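Local coordinates for protein peptidyl tryptophan dihydroxylase (Pseudomonas putida, PDB 7CTQ) that probably uses bound FAD to dihydroxylate a peptidyl tryptophan, a step essential for biogenesis of the tryptophylquinone cofactor, at residues R115-V118 with G122-I125; A135-E140 with T291-P296; A18-G23 with L283-V288. All coordinates share one frame; numbering follows the deposited sequence.

Overall arrangement
All three contacts lie in the Rossmann-type part of the protein that carries the FAD. Contacts 1 and 2 share one mixed sheet: contact 1 is the hairpin of strands 108-119 and 123-127, and contact 2 adds strand 137-140; their centres are 15 Å apart and they touch through His123, Ile125, Ala135 and Leu138. Contacts 2 and 3 both use helix 285-294, with centres 12 Å apart, and meet where Val139 packs on Thr20. Contacts 1 and 3 stay about 13 Å apart at their nearest atoms. Along the chain, 18-23 comes first, then contact 1, 135-140, 283-288 and 291-296, so helix 285-294, late in sequence, packs beside a strand and a helix from earlier in the chain.

Contact 1 (R115-V118 with G122-I125); sequences REVV and GHGI
The imidazole of His123 meets Val117 at its edge, near the ring plane, where Val117 CG1 comes to 4.2 Å from His123 ND1; Leu138 of strand 137-140 also packs against this histidine. The contact belongs to a beta hairpin of strands 108-119 and 123-127; segments 115-118 and 123-125 run antiparallel, with 171° between their directions. Val118 and Gly124 form its hydrogen-bonded pair. Gly124 N gives a nearly straight bond to Val118 O (3.0 Å, 168° at the hydrogen). The return bond, from Val118 N to Gly124 O at 3.1 Å, is more bent. Gly124 O also receives a CA-H...O contact from Val117 CA at 3.2 Å, so two donors converge on one carbonyl.

Val117 and Ile125 are the neighbouring non-hydrogen-bonded pair and share a sheet face, their CG2 methyls 4.3 Å apart; Leu138 and Leu11 extend this apolar layer, and the side chain of Ile125 lies about 8 Å from the FAD. Toward the start of the segment, Arg115 and Glu116 both face Arg126, a classic beta bulge. On the face of Val118, a CB at Gly124 would probably run into Val118 CG2. With CG2 set between the backbone N and the carbonyl carbon (chi1 -67°), Val118 reaches over the glycine, its CG2 3.7 Å from Gly124 CA and 3.4 Å from Gly124 O.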
loop_
_atom_site.group_PDB
_atom_site.type_symbol
_atom_site.label_atom_id
_atom_site.label_comp_id
_atom_site.label_asym_id
_atom_site.label_seq_id
_atom_site.Cartn_x
_atom_site.Cartn_y
_atom_site.Cartn_z
ATOM N N ARG A 115 18.720 9.541 12.432
ATOM C CA ARG A 115 20.075 9.046 12.206
ATOM C C ARG A 115 20.152 7.539 12.397
ATOM O O ARG A 115 20.687 6.818 11.547
ATOM C CB ARG A 115 21.052 9.732 13.165
ATOM C CG ARG A 115 21.775 10.921 12.590
ATOM C CD ARG A 115 23.167 11.105 13.188
ATOM N NE ARG A 115 23.865 9.834 13.363
ATOM C CZ ARG A 115 24.405 9.424 14.507
ATOM N NH1 ARG A 115 24.325 10.188 15.591
ATOM N NH2 ARG A 115 25.023 8.251 14.568
ATOM N N GLU A 116 19.627 7.055 13.516
ATOM C CA GLU A 116 19.839 5.680 13.934
ATOM C C GLU A 116 18.890 5.372 15.081
ATOM O O GLU A 116 18.596 6.245 15.902
ATOM C CB GLU A 116 21.293 5.460 14.373
ATOM C CG GLU A 116 21.742 4.010 14.355
ATOM C CD GLU A 116 23.244 3.875 14.476
ATOM O OE1 GLU A 116 23.819 4.493 15.399
ATOM O OE2 GLU A 116 23.844 3.154 13.647
ATOM N N VAL A 117 18.406 4.136 15.120
ATOM C CA VAL A 117 17.609 3.643 16.232
ATOM C C VAL A 117 18.402 2.529 16.894
ATOM O O VAL A 117 19.034 1.719 16.208
ATOM C CB VAL A 117 16.223 3.148 15.772
ATOM C CG1 VAL A 117 15.278 3.044 16.962
ATOM C CG2 VAL A 117 15.658 4.076 14.704
ATOM N N VAL A 118 18.394 2.505 18.223
ATOM C CA VAL A 118 19.233 1.583 18.975
ATOM C C VAL A 118 18.394 0.889 20.040
ATOM O O VAL A 118 17.402 1.438 20.530
ATOM C CB VAL A 118 20.438 2.314 19.608
ATOM C CG1 VAL A 118 21.390 2.815 18.527
ATOM C CG2 VAL A 118 19.962 3.469 20.469
ATOM N N GLY A 122 14.299 0.987 25.956
ATOM C CA GLY A 122 13.283 1.029 24.921
ATOM C C GLY A 122 13.895 1.250 23.553
ATOM O O GLY A 122 14.833 0.548 23.162
ATOM N N HIS A 123 13.385 2.232 22.819
ATOM C CA HIS A 123 13.918 2.589 21.514
ATOM C C HIS A 123 14.660 3.912 21.621
ATOM O O HIS A 123 14.101 4.906 22.095
ATOM C CB HIS A 123 12.800 2.695 20.477
ATOM C CG HIS A 123 12.164 1.383 20.159
ATOM N ND1 HIS A 123 12.558 0.606 19.092
ATOM C CD2 HIS A 123 11.171 0.703 20.776
ATOM C CE1 HIS A 123 11.835 -0.497 19.065
ATOM N NE2 HIS A 123 10.983 -0.461 20.074
ATOM N N GLY A 124 15.915 3.918 21.183
ATOM C CA GLY A 124 16.692 5.137 21.168
ATOM C C GLY A 124 16.756 5.746 19.787
ATOM O O GLY A 124 17.609 5.377 18.975
ATOM N N ILE A 125 15.859 6.683 19.510
ATOM C CA ILE A 125 15.753 7.299 18.193
ATOM C C ILE A 125 16.643 8.528 18.170
ATOM O O ILE A 125 16.305 9.565 18.749
ATOM C CB ILE A 125 14.306 7.665 17.854
ATOM C CG1 ILE A 125 13.350 6.633 18.456
ATOM C CG2 ILE A 125 14.129 7.786 16.347
ATOM C CD1 ILE A 125 11.923 6.901 18.125
#

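Contact 2 (A135-E140 with T291-P296); sequences ADFLVE and TLLRRP
Phe137 turns its ring to helix 285-294 by placing CG anti to the backbone N (chi1 -163°), and Leu292 and Leu293 both answer with CG anti to the carbonyl carbon, chi1 -73° and -64°. Three apolar side chains thus make the whole contact between strand 137-140 and the last turn of the helix. Leu292 crosses the phenylalanine at about a right angle and sets a methyl against the ring's edge, in its plane: CD1 lies 3.5 Å from Phe137 CE2 and 3.6 Å from Phe137 CZ. Behind that methyl, Leu292 CB is 3.9 Å from Phe137 CE2, so the rim is met by both the branch and the root of the leucine. Leu293 approaches on a slant, its CD2 3.9 Å from Phe137 CD2. Its CB does not aim at the strand, but the end of the side chain bends nearer through its CD2 branch. The CD2-CE2 side of the ring therefore fits against two successive helix residues.

Replacing Phe137 with an alanine would probably leave Leu292 CD1 and Leu293 CD2 without their partner from the strand and open a gap between sheet and helix.

Ile258, on the adjoining strand 257-259, also touches Phe137, while Leu293 reaches Ile8 and Tyr29, so Leu293 and the ring join an apolar layer between helix 285-294 and strands 8-11, 137-140 and 257-259. Across the two segments there is neither a hydrogen bond nor a salt bridge. Between them the chemistry is purely apolar, so the contact depends on close fit and burial rather than on directional bonds.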
loop_
_atom_site.group_PDB
_atom_site.type_symbol
_atom_site.label_atom_id
_atom_site.label_comp_id
_atom_site.label_asym_id
_atom_site.label_seq_id
_atom_site.Cartn_x
_atom_site.Cartn_y
_atom_site.Cartn_z
ATOM N N ALA A 135 11.490 5.917 22.905
ATOM C CA ALA A 135 10.214 5.311 22.551
ATOM C C ALA A 135 10.061 3.990 23.283
ATOM O O ALA A 135 10.971 3.157 23.264
ATOM C CB ALA A 135 10.099 5.088 21.041
ATOM N N ASP A 136 8.914 3.815 23.947
ATOM C CA ASP A 136 8.525 2.497 24.431
ATOM C C ASP A 136 7.984 1.631 23.303
ATOM O O ASP A 136 8.095 0.399 23.369
ATOM C CB ASP A 136 7.474 2.621 25.532
ATOM C CG ASP A 136 8.041 3.206 26.812
ATOM O OD1 ASP A 136 8.972 2.600 27.391
ATOM O OD2 ASP A 136 7.558 4.282 27.225
ATOM N N PHE A 137 7.397 2.261 22.280
ATOM C CA PHE A 137 6.893 1.578 21.092
ATOM C C PHE A 137 7.211 2.395 19.849
ATOM O O PHE A 137 6.938 3.600 19.800
ATOM C CB PHE A 137 5.380 1.329 21.161
ATOM C CG PHE A 137 4.905 0.298 20.168
ATOM C CD1 PHE A 137 4.738 0.627 18.828
ATOM C CD2 PHE A 137 4.672 -1.009 20.572
ATOM C CE1 PHE A 137 4.319 -0.337 17.907
ATOM C CE2 PHE A 137 4.253 -1.978 19.660
ATOM C CZ PHE A 137 4.084 -1.642 18.332
ATOM N N LEU A 138 7.745 1.725 18.833
ATOM C CA LEU A 138 8.166 2.362 17.595
ATOM C C LEU A 138 7.299 1.899 16.424
ATOM O O LEU A 138 7.177 0.697 16.175
ATOM C CB LEU A 138 9.636 2.040 17.320
ATOM C CG LEU A 138 10.259 2.756 16.124
ATOM C CD1 LEU A 138 10.580 4.164 16.542
ATOM C CD2 LEU A 138 11.512 2.030 15.649
ATOM N N VAL A 139 6.716 2.849 15.692
ATOM C CA VAL A 139 6.085 2.568 14.405
ATOM C C VAL A 139 7.061 2.970 13.304
ATOM O O VAL A 139 7.398 4.150 13.164
ATOM C CB VAL A 139 4.750 3.310 14.246
ATOM C CG1 VAL A 139 4.106 2.969 12.907
ATOM C CG2 VAL A 139 3.812 3.021 15.411
ATOM N N GLU A 140 7.499 1.995 12.510
ATOM C CA GLU A 140 8.383 2.245 11.373
ATOM C C GLU A 140 7.528 2.507 10.141
ATOM O O GLU A 140 6.852 1.603 9.632
ATOM C CB GLU A 140 9.320 1.065 11.139
ATOM C CG GLU A 140 10.067 1.166 9.835
ATOM C CD GLU A 140 10.970 2.366 9.826
ATOM O OE1 GLU A 140 11.992 2.317 10.539
ATOM O OE2 GLU A 140 10.658 3.350 9.126
ATOM N N THR A 291 -3.078 -4.098 21.135
ATOM C CA THR A 291 -2.876 -5.399 21.757
ATOM C C THR A 291 -1.470 -5.511 22.331
ATOM O O THR A 291 -1.290 -5.988 23.456
ATOM C CB THR A 291 -3.140 -6.521 20.755
ATOM O OG1 THR A 291 -4.362 -6.247 20.047
ATOM C CG2 THR A 291 -3.262 -7.878 21.489
ATOM N N LEU A 292 -0.471 -5.039 21.590
ATOM C CA LEU A 292 0.902 -5.194 22.035
ATOM C C LEU A 292 1.142 -4.452 23.347
ATOM O O LEU A 292 1.983 -4.871 24.155
ATOM C CB LEU A 292 1.856 -4.705 20.941
ATOM C CG LEU A 292 1.979 -5.623 19.708
ATOM C CD1 LEU A 292 2.858 -5.002 18.651
ATOM C CD2 LEU A 292 2.514 -7.004 20.079
ATOM N N LEU A 293 0.386 -3.377 23.590
ATOM C CA LEU A 293 0.556 -2.516 24.759
ATOM C C LEU A 293 -0.364 -2.881 25.919
ATOM O O LEU A 293 0.086 -2.882 27.069
ATOM C CB LEU A 293 0.334 -1.057 24.361
ATOM C CG LEU A 293 1.365 -0.538 23.355
ATOM C CD1 LEU A 293 1.006 0.842 22.854
ATOM C CD2 LEU A 293 2.757 -0.540 23.965
ATOM N N ARG A 294 -1.633 -3.197 25.647
ATOM C CA ARG A 294 -2.618 -3.526 26.676
ATOM C C ARG A 294 -2.628 -4.997 27.075
ATOM O O ARG A 294 -2.914 -5.310 28.236
ATOM C CB ARG A 294 -4.030 -3.144 26.213
ATOM C CG ARG A 294 -4.254 -1.657 25.999
ATOM C CD ARG A 294 -3.663 -0.820 27.124
ATOM N NE ARG A 294 -4.222 0.525 27.088
ATOM C CZ ARG A 294 -3.545 1.634 27.364
ATOM N NH1 ARG A 294 -2.265 1.567 27.712
ATOM N NH2 ARG A 294 -4.155 2.815 27.289
ATOM N N ARG A 295 -2.370 -5.921 26.153
ATOM C CA ARG A 295 -2.274 -7.341 26.491
ATOM C C ARG A 295 -1.011 -7.928 25.852
ATOM O O ARG A 295 -1.074 -8.777 24.952
ATOM C CB ARG A 295 -3.560 -8.079 26.095
ATOM C CG ARG A 295 -4.802 -7.631 26.949
ATOM C CD ARG A 295 -5.926 -8.702 27.074
ATOM N NE ARG A 295 -5.466 -9.912 27.740
ATOM C CZ ARG A 295 -6.156 -11.049 27.836
ATOM N NH1 ARG A 295 -7.366 -11.169 27.299
ATOM N NH2 ARG A 295 -5.626 -12.085 28.466
ATOM N N PRO A 296 0.169 -7.496 26.318
ATOM C CA PRO A 296 1.422 -7.977 25.710
ATOM C C PRO A 296 1.582 -9.491 25.775
ATOM O O PRO A 296 2.303 -10.054 24.940
ATOM C CB PRO A 296 2.513 -7.250 26.518
ATOM C CG PRO A 296 1.867 -7.021 27.860
ATOM C CD PRO A 296 0.419 -6.678 27.518
#

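Contact 3 (A18-G23 with L283-V288); sequences AATAIG and LQAPVV
Pro286 presents its ring to the backbone of helix 15-27, with CG pointing between Thr20 and Gly23, one turn apart. Pro286 CG lies 3.8 Å from Gly23 CA and 3.9 Å from Thr20 O, and Pro286 CB rests 4.0 Å from Gly23 C. The proline meets main chain rather than side chain, and the absence of a side chain at Gly23 helps to allow it: a CB there would point toward Pro286 and would probably run into its CG. The backbones accordingly come close, with Gly23 CA and Pro286 CA 5.7 Å apart.

Beside the proline, Ala285 turns its methyl toward the same helix. Its CB stands 4.1 Å from Thr20 OG1, a van der Waals approach to a hydroxyl occupied elsewhere. With OG1 anti to the carbonyl carbon (chi1 -59°), the threonine oxygen lies back along its own helix and hydrogen-bonds to Ala16 O, one turn earlier. Thus the threonine satisfies its polar end within the helix.

Ala285 and Pro286 occupy the first turn of helix 285-294, just after the N-cap position at Gln284. Helix 15-27 begins within a GxGxxG-like sequence, consistent with a Rossmann-type dinucleotide-binding motif, and the side chain of Thr20 is about 8 Å from the FAD. Around this contact, helix 274-282 touches Ala19 and Thr20, helix 91-104 packs on Ala18, Ala21 and Ile22, helix 299-327 covers Gln284 and Val288, and strand 137-140 brings Val139 against the other branch of the threonine, Thr20 CG2.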
loop_
_atom_site.group_PDB
_atom_site.type_symbol
_atom_site.label_atom_id
_atom_site.label_comp_id
_atom_site.label_asym_id
_atom_site.label_seq_id
_atom_site.Cartn_x
_atom_site.Cartn_y
_atom_site.Cartn_z
ATOM N N ALA A 18 1.040 8.698 9.063
ATOM C CA ALA A 18 -0.019 9.619 9.472
ATOM C C ALA A 18 -1.288 8.863 9.845
ATOM O O ALA A 18 -1.888 9.113 10.900
ATOM C CB ALA A 18 -0.300 10.618 8.353
ATOM N N ALA A 19 -1.710 7.933 8.980
ATOM C CA ALA A 19 -2.892 7.124 9.246
ATOM C C ALA A 19 -2.786 6.411 10.586
ATOM O O ALA A 19 -3.702 6.476 11.412
ATOM C CB ALA A 19 -3.085 6.115 8.110
ATOM N N THR A 20 -1.658 5.742 10.829
ATOM C CA THR A 20 -1.487 4.977 12.060
ATOM C C THR A 20 -1.549 5.881 13.286
ATOM O O THR A 20 -2.232 5.570 14.275
ATOM C CB THR A 20 -0.157 4.215 12.011
ATOM O OG1 THR A 20 -0.154 3.344 10.872
ATOM C CG2 THR A 20 0.059 3.409 13.282
ATOM N N ALA A 21 -0.839 7.009 13.231
ATOM C CA ALA A 21 -0.847 7.989 14.316
ATOM C C ALA A 21 -2.265 8.403 14.699
ATOM O O ALA A 21 -2.627 8.417 15.885
ATOM C CB ALA A 21 -0.028 9.213 13.902
ATOM N N ILE A 22 -3.084 8.748 13.702
ATOM C CA ILE A 22 -4.434 9.206 13.989
ATOM C C ILE A 22 -5.262 8.073 14.572
ATOM O O ILE A 22 -6.058 8.282 15.498
ATOM C CB ILE A 22 -5.076 9.797 12.724
ATOM C CG1 ILE A 22 -4.266 11.010 12.266
ATOM C CG2 ILE A 22 -6.539 10.173 12.984
ATOM C CD1 ILE A 22 -4.822 11.691 11.060
ATOM N N GLY A 23 -5.072 6.855 14.060
ATOM C CA GLY A 23 -5.767 5.716 14.632
ATOM C C GLY A 23 -5.439 5.530 16.097
ATOM O O GLY A 23 -6.318 5.228 16.909
ATOM N N LEU A 283 -4.335 0.144 8.186
ATOM C CA LEU A 283 -5.708 0.249 8.669
ATOM C C LEU A 283 -5.887 -0.438 10.018
ATOM O O LEU A 283 -6.519 0.114 10.922
ATOM C CB LEU A 283 -6.671 -0.345 7.637
ATOM C CG LEU A 283 -8.163 -0.307 7.997
ATOM C CD1 LEU A 283 -8.718 1.118 7.910
ATOM C CD2 LEU A 283 -9.002 -1.286 7.150
ATOM N N GLN A 284 -5.344 -1.641 10.178
ATOM C CA GLN A 284 -5.492 -2.351 11.439
ATOM C C GLN A 284 -4.202 -2.374 12.251
ATOM O O GLN A 284 -4.115 -3.096 13.248
ATOM C CB GLN A 284 -6.042 -3.757 11.174
ATOM C CG GLN A 284 -7.471 -3.643 10.624
ATOM C CD GLN A 284 -8.039 -4.932 10.044
ATOM O OE1 GLN A 284 -7.396 -5.980 10.052
ATOM N NE2 GLN A 284 -9.273 -4.853 9.550
ATOM N N ALA A 285 -3.214 -1.568 11.870
ATOM C CA ALA A 285 -2.037 -1.396 12.719
ATOM C C ALA A 285 -2.393 -0.875 14.110
ATOM O O ALA A 285 -1.873 -1.421 15.100
ATOM C CB ALA A 285 -1.023 -0.482 12.015
ATOM N N PRO A 286 -3.268 0.129 14.271
ATOM C CA PRO A 286 -3.570 0.586 15.641
ATOM C C PRO A 286 -4.108 -0.500 16.567
ATOM O O PRO A 286 -3.741 -0.507 17.747
ATOM C CB PRO A 286 -4.589 1.715 15.416
ATOM C CG PRO A 286 -4.254 2.249 14.083
ATOM C CD PRO A 286 -3.844 1.047 13.266
ATOM N N VAL A 287 -4.951 -1.428 16.091
ATOM C CA VAL A 287 -5.417 -2.450 17.024
ATOM C C VAL A 287 -4.296 -3.435 17.349
ATOM O O VAL A 287 -4.274 -4.022 18.445
ATOM C CB VAL A 287 -6.677 -3.187 16.517
ATOM C CG1 VAL A 287 -7.926 -2.307 16.658
ATOM C CG2 VAL A 287 -6.498 -3.650 15.076
ATOM N N VAL A 288 -3.372 -3.665 16.415
ATOM C CA VAL A 288 -2.253 -4.556 16.719
ATOM C C VAL A 288 -1.396 -3.931 17.817
ATOM O O VAL A 288 -1.063 -4.577 18.821
ATOM C CB VAL A 288 -1.440 -4.862 15.443
ATOM C CG1 VAL A 288 -0.132 -5.586 15.778
ATOM C CG2 VAL A 288 -2.278 -5.739 14.462
#